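Local coordinates for taurine:2-oxoglutarate aminotransferase (PDB 6JIX), which catalyses the pyridoxal-phosphate-dependent transfer of the amino group of taurine to 2-oxoglutarate, yielding glutamate, at the interface of chains A and B. Numbering follows the deposited sequence. Chains: chain A/B, taurine:2-oxoglutarate aminotransferase.

The interface of chains A and B. Residues chain A 111, 308, 310-312, 315; chain B 20-23.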
# COMPACT_ATOMS: atom_id res chain seq x y z
N PHE A 111 4.85 6.56 11.49
CA PHE A 111 3.62 6.54 10.70
C PHE A 111 3.59 5.24 9.90
O PHE A 111 4.33 5.09 8.92
CB PHE A 111 3.53 7.75 9.77
CG PHE A 111 2.25 7.79 8.99
CD1 PHE A 111 1.05 8.09 9.63
CD2 PHE A 111 2.23 7.47 7.65
CE1 PHE A 111 -0.13 8.11 8.94
CE2 PHE A 111 1.05 7.49 6.95
CZ PHE A 111 -0.14 7.81 7.61
N LEU A 308 -2.35 16.09 10.78
CA LEU A 308 -1.64 15.24 9.83
C LEU A 308 -2.61 14.79 8.75
O LEU A 308 -3.37 13.83 8.94
CB LEU A 308 -1.03 14.03 10.55
CG LEU A 308 -0.36 13.03 9.62
CD1 LEU A 308 0.84 13.68 8.98
CD2 LEU A 308 0.05 11.79 10.38
N CYS A 310 -2.71 12.83 6.38
CA CYS A 310 -2.28 11.56 5.82
C CYS A 310 -3.03 10.45 6.53
O CYS A 310 -3.37 10.57 7.70
CB CYS A 310 -0.78 11.30 6.03
SG CYS A 310 0.30 12.46 5.21
N GLY A 311 -3.25 9.35 5.82
CA GLY A 311 -3.99 8.25 6.40
C GLY A 311 -4.18 7.12 5.41
O GLY A 311 -4.04 7.30 4.20
N LEU A 312 -4.49 5.95 5.95
CA LEU A 312 -4.87 4.81 5.14
C LEU A 312 -5.61 3.82 6.03
O LEU A 312 -5.37 3.75 7.23
CB LEU A 312 -3.66 4.13 4.48
CG LEU A 312 -2.48 3.74 5.35
CD1 LEU A 312 -1.90 2.42 4.87
CD2 LEU A 312 -1.45 4.83 5.28
N SER A 315 -3.41 1.49 8.29
CA SER A 315 -2.25 2.04 9.00
C SER A 315 -2.12 1.47 10.41
O SER A 315 -3.09 1.46 11.17
CB SER A 315 -2.34 3.57 9.07
OG SER A 315 -1.26 4.09 9.84
N MET B 20 2.04 7.83 15.06
CA MET B 20 1.59 8.90 14.17
C MET B 20 0.16 8.58 13.72
O MET B 20 -0.06 7.68 12.90
CB MET B 20 2.54 9.03 12.98
CG MET B 20 2.46 10.35 12.25
SD MET B 20 3.51 11.62 12.96
CE MET B 20 4.05 12.48 11.50
N GLN B 21 -0.80 9.34 14.22
CA GLN B 21 -2.21 9.04 13.99
C GLN B 21 -2.69 9.60 12.66
O GLN B 21 -2.47 10.77 12.34
CB GLN B 21 -3.04 9.62 15.13
CG GLN B 21 -4.51 9.44 14.92
CD GLN B 21 -4.93 8.03 15.20
OE1 GLN B 21 -5.33 7.71 16.32
NE2 GLN B 21 -4.84 7.17 14.20
N SER B 22 -3.41 8.78 11.91
CA SER B 22 -3.97 9.23 10.65
C SER B 22 -5.06 10.28 10.85
O SER B 22 -5.92 10.15 11.74
CB SER B 22 -4.53 8.02 9.88
OG SER B 22 -3.49 7.29 9.25
N TRP B 23 -5.03 11.32 10.00
CA TRP B 23 -6.11 12.31 9.84
C TRP B 23 -6.41 13.10 11.12
O TRP B 23 -7.55 13.51 11.35
CB TRP B 23 -7.40 11.66 9.33
CG TRP B 23 -7.27 10.84 8.07
CD1 TRP B 23 -7.55 9.52 7.92
CD2 TRP B 23 -6.83 11.30 6.78
NE1 TRP B 23 -7.32 9.11 6.63
CE2 TRP B 23 -6.88 10.18 5.91
CE3 TRP B 23 -6.40 12.54 6.28
CZ2 TRP B 23 -6.50 10.27 4.56
CZ3 TRP B 23 -6.04 12.62 4.94
CH2 TRP B 23 -6.09 11.49 4.10
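A:Cys310, A:Gly311 and A:Leu308 receive the loop B:Met20 to B:Trp23 in one patch of the two-fold symmetric interface between identical subunits, with a twin where the chains are exchanged; it ties the loop after helix 8-18 of one chain to strand 107-113 and the loop following helix 297-305 of the other, and class-III aminotransferases commonly work as such dimers. The polar link is between backbones: B:Trp23 N donates to A:Cys310 O at 2.9 Å, from 22° out of the carbonyl plane and in a clearly bent bond (138° at H). Next to it the indole of B:Trp23 lies with one face against the A:Cys310–A:Gly311 peptide. A:Cys310 C sits 3.7 Å from the centroid of the six-membered ring, while A:Gly311 CA rides over the five-membered ring, offset toward its rim. With chi1 at -53°, CG of the tryptophan stands beside its own backbone N, which brings the ring back over the same stretch that accepts the bond. Replacing the indole by an alanine would probably strip that peptide of its flat cover and let the loop shift. B:Ser22 packs its CB on A:Gly311 CA, 3.5 Å apart, and its OG lies 3.5 Å from A:Phe111 CE1. Farther along, B:Met20 crosses both A:Phe111 and A:Leu308 at about a right angle. Its CB meets the phenyl edge in plane, and CG touches A:Leu308 CD2 at 3.4 Å. B:Ser22 and B:Trp23 also meet a bound glutamate, whose functional role the structure alone does not show. In the fold, A:Leu308–A:Leu312 is loop between helices 297-305 and 318-333, beside strand 107-113.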